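Local coordinates for protein ribokinase, putative (Burkholderia thailandensis, PDB 3B1N) that probably transfers a phosphate group from ATP to nucleosides as a member of the ribokinase (PfkB) family, and binds ADP together with the nucleoside analogue mizoribine, at residues D175-T178 against L179-S182; E195-L198 against V199-T203. All coordinates share one frame; numbering follows the deposited sequence. Where two conformers were deposited one is given.

Interaction 1: D175-T178 against L179-S182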
# COMPACT_ATOMS: atom_id res chain seq x y z
N ASP B 175 8.17 -7.39 -21.50
CA ASP B 175 7.94 -8.80 -21.86
C ASP B 175 9.26 -9.51 -21.96
O ASP B 175 10.32 -8.90 -21.76
CB ASP B 175 7.14 -8.95 -23.16
CG ASP B 175 7.79 -8.27 -24.35
OD1 ASP B 175 7.08 -8.13 -25.38
OD2 ASP B 175 8.99 -7.87 -24.29
N GLY B 176 9.20 -10.81 -22.25
CA GLY B 176 10.40 -11.61 -22.35
C GLY B 176 11.41 -11.11 -23.36
O GLY B 176 12.61 -11.08 -23.07
N ALA B 177 10.93 -10.68 -24.53
CA ALA B 177 11.82 -10.30 -25.61
C ALA B 177 12.60 -9.01 -25.29
O ALA B 177 13.83 -8.96 -25.47
CB ALA B 177 11.05 -10.18 -26.94
N THR B 178 11.89 -7.99 -24.79
CA THR B 178 12.54 -6.72 -24.43
C THR B 178 13.43 -6.90 -23.21
O THR B 178 14.49 -6.27 -23.10
CB THR B 178 11.53 -5.57 -24.18
OG1 THR B 178 10.58 -5.97 -23.19
CG2 THR B 178 10.80 -5.20 -25.48
N LEU B 179 13.03 -7.77 -22.29
CA LEU B 179 13.87 -8.02 -21.12
C LEU B 179 15.18 -8.75 -21.47
O LEU B 179 16.28 -8.32 -21.05
CB LEU B 179 13.05 -8.73 -20.03
CG LEU B 179 13.73 -8.93 -18.67
CD1 LEU B 179 14.21 -7.56 -18.09
CD2 LEU B 179 12.82 -9.62 -17.70
N ARG B 180 15.08 -9.83 -22.25
CA ARG B 180 16.29 -10.49 -22.76
C ARG B 180 17.20 -9.53 -23.53
O ARG B 180 18.42 -9.51 -23.31
CB ARG B 180 15.91 -11.67 -23.67
CG ARG B 180 15.42 -12.91 -22.92
CD ARG B 180 15.28 -14.11 -23.89
NE ARG B 180 14.25 -13.85 -24.91
CZ ARG B 180 12.95 -14.11 -24.74
NH1 ARG B 180 12.10 -13.82 -25.72
NH2 ARG B 180 12.50 -14.62 -23.59
N ARG B 181 16.63 -8.70 -24.40
CA ARG B 181 17.44 -7.72 -25.15
C ARG B 181 18.17 -6.76 -24.22
O ARG B 181 19.37 -6.49 -24.40
CB ARG B 181 16.59 -6.98 -26.18
CG ARG B 181 17.24 -5.76 -26.81
CD ARG B 181 18.41 -6.15 -27.70
NE ARG B 181 18.83 -4.99 -28.47
CZ ARG B 181 19.85 -4.98 -29.31
NH1 ARG B 181 20.56 -6.08 -29.52
NH2 ARG B 181 20.15 -3.86 -29.94
N SER B 182 17.46 -6.26 -23.22
CA SER B 182 18.06 -5.29 -22.28
C SER B 182 19.25 -5.87 -21.54
O SER B 182 20.26 -5.17 -21.35
CB SER B 182 16.98 -4.77 -21.32
OG SER B 182 15.99 -4.08 -22.05

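Interaction 2: E195-L198 against V199-T203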
# COMPACT_ATOMS: atom_id res chain seq x y z
N GLU B 195 13.00 -9.76 -7.46
CA GLU B 195 13.07 -9.35 -8.84
C GLU B 195 13.88 -10.33 -9.68
O GLU B 195 13.55 -10.57 -10.85
CB GLU B 195 13.71 -7.94 -8.89
CG GLU B 195 12.91 -6.85 -8.15
CD GLU B 195 13.75 -5.56 -7.81
OE1 GLU B 195 15.05 -5.48 -7.90
OE2 GLU B 195 13.05 -4.56 -7.49
N ALA B 196 14.96 -10.87 -9.10
CA ALA B 196 15.81 -11.82 -9.84
C ALA B 196 14.94 -13.02 -10.26
O ALA B 196 15.02 -13.47 -11.42
CB ALA B 196 16.93 -12.31 -8.96
N LYS B 197 14.09 -13.51 -9.35
CA LYS B 197 13.17 -14.61 -9.70
C LYS B 197 12.24 -14.24 -10.86
O LYS B 197 12.06 -15.03 -11.81
CB LYS B 197 12.40 -15.10 -8.47
CG LYS B 197 11.39 -16.22 -8.78
CD LYS B 197 12.15 -17.48 -9.25
CE LYS B 197 11.16 -18.64 -9.55
NZ LYS B 197 11.91 -19.90 -9.37
N LEU B 198 11.69 -13.03 -10.82
CA LEU B 198 10.81 -12.57 -11.88
C LEU B 198 11.57 -12.42 -13.19
O LEU B 198 11.01 -12.69 -14.26
CB LEU B 198 10.15 -11.25 -11.47
CG LEU B 198 8.78 -11.26 -10.79
CD1 LEU B 198 8.68 -12.27 -9.69
CD2 LEU B 198 8.50 -9.88 -10.30
N VAL B 199 12.84 -12.01 -13.13
CA VAL B 199 13.63 -11.88 -14.38
C VAL B 199 13.85 -13.26 -15.03
O VAL B 199 13.69 -13.41 -16.27
CB VAL B 199 14.98 -11.19 -14.12
CG1 VAL B 199 15.89 -11.28 -15.39
CG2 VAL B 199 14.74 -9.68 -13.77
N CYS B 200 14.24 -14.23 -14.21
CA CYS B 200 14.44 -15.62 -14.69
C CYS B 200 13.14 -16.13 -15.29
O CYS B 200 13.12 -16.66 -16.41
CB CYS B 200 14.83 -16.49 -13.53
SG CYS B 200 16.50 -16.24 -12.97
N ASP B 201 12.03 -15.94 -14.57
CA ASP B 201 10.71 -16.38 -15.09
C ASP B 201 10.35 -15.76 -16.43
O ASP B 201 9.89 -16.46 -17.34
CB ASP B 201 9.60 -16.09 -14.09
CG ASP B 201 9.64 -16.98 -12.87
OD1 ASP B 201 10.50 -17.90 -12.75
OD2 ASP B 201 8.79 -16.72 -11.98
N LYS B 202 10.57 -14.46 -16.57
CA LYS B 202 10.11 -13.73 -17.76
C LYS B 202 11.04 -13.98 -18.96
O LYS B 202 10.58 -14.10 -20.11
CB LYS B 202 9.94 -12.22 -17.46
CG LYS B 202 9.55 -11.31 -18.65
CD LYS B 202 8.93 -9.97 -18.18
CE LYS B 202 7.46 -10.16 -17.70
NZ LYS B 202 6.98 -8.90 -17.05
N THR B 203 12.34 -14.06 -18.70
CA THR B 203 13.29 -14.29 -19.78
C THR B 203 13.30 -15.74 -20.22
O THR B 203 13.68 -16.04 -21.37
CB THR B 203 14.74 -13.94 -19.39
OG1 THR B 203 15.15 -14.73 -18.27
CG2 THR B 203 14.92 -12.43 -19.13

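Interaction 1: D175-T178 against L179-S182
Leu179, Arg180, Arg181 and Ser182 each donate their backbone N-H four residues back, to the carbonyls of Asp175, Gly176, Ala177 and Thr178, forming the first turns of helix 176-185; the bond from Arg180 N to Gly176 O, at 2.9 Å, is nearly straight (172°). Asp175 is the N-cap. Its OD2 accepts from Thr178 N at 2.9 Å and, in one of two threonine conformers, from Thr178 OG1 at 2.7 Å, the two arriving from opposite faces of the carboxylate plane. In that conformer a chi1 of 55°, between backbone N and carbonyl carbon, turns OG1 back toward Asp175 OD2. Aspartate suits this place because its short acid reaches an N-H that the helix cannot satisfy itself, and its negative charge is probably stabilised by the positive end of the helix dipole.

Across the first turn, the Arg180 chain bends at chi3 (-65°) and folds its guanidinium back over Gly176, whose O sits 3.4 Å above the middle of one face. Glycine, lacking a side chain, leaves room for this flat group, and NH1 comes to 3.5 Å from Ala177 CA. NH2 finds its polar partner at Thr203 O, at the end of helix 193-203.

This is the start of the helix in a beta-alpha-beta unit running from strand 163-165 to strand 188-192, part of the Rossmann-like sheet of the ribokinase fold. A turn further on, the buried Ser182 hydroxyl is satisfied by the helix itself: OG donates to Thr178 O at 2.9 Å, on the other face of that carbonyl from Ser182 N. Leu179 sends its branched end inward against Phe165, Leu171 and Phe174, as befits an apolar residue on the sheet side, while the exposed Arg181 extends its NE to a salt bridge with Glu154 of helix 146-158.

Interaction 2: E195-L198 against V199-T203
Val199 and Glu195, and likewise Lys202 and Leu198, meet one turn apart in helix 193-203: Leu198 O reaches forward to Lys202 N at 2.9 Å, and Val199 N back to Glu195 O at 2.8 Å. Leu198 lies on the face turned to the second subunit, packing on Leu26 of that subunit, a fitting place for a leucine at a partly exposed apolar joint.

Val199 faces the interior. Its CG2, set opposite the carbonyl carbon and beside the backbone N, lies 3.3 Å from Glu195 O, so that the branched beta carbon flanks the preceding turn. Its own carbonyl is gripped twice from Thr203, by N at 2.9 Å and by OG1 at 2.8 Å, on opposite faces of the carbonyl plane. The hydroxyl of this buried threonine thus stays within the helix, near its C-terminal end, where it also bonds Trp205 N.

Lys197 lies on the exposed side, a turn from Asp201. The lysine chain leaves with CG anti to the backbone N (chi1 178°), then bends at chi2, and its CE passes 3.4 Å from Asp201 OD1. NZ remains 4.2 Å from that oxygen, beyond a salt bridge; the i to i+4 pair of opposite charges probably attracts without a direct bond, which suits two exposed residues, the lysine also packing on Gln29 of the second subunit.

The helix follows strand 188-192 directly, and at its start Glu195 OE1 accepts from Asn192 N, beside the nucleotide site. Two turns on, Lys202 NZ bonds Phe174 O and Leu171 O in the loop that leads into helix 176-185. On the inner side Val199 packs on Ile183 of helix 176-185 and on Ile210 of helix 207-211, while Cys200 rests on Glu207 and Ile210, so the helix is wedged between these two neighbours.

How the interactions relate
Interactions 1 and 2 are helical turns before and after strand 188-192 in the chain, their centres about 11 Å apart, and their helices pack together: the start of helix 176-185 lies against the end of helix 193-203, with Leu179 CG 3.7 Å from Thr203 CG2 and Gly176 N beside the Lys202 chain. Both are partly buried, with an apolar inner side and a charged outer one. Interaction 1 is dominated by the chemistry of a helix start, where an acid caps one early N-H; interaction 2 runs along a helix to its C-terminal end, opens next to the ADP pocket and is covered in part by the second subunit, whereas 175-182 meets no other protein chain.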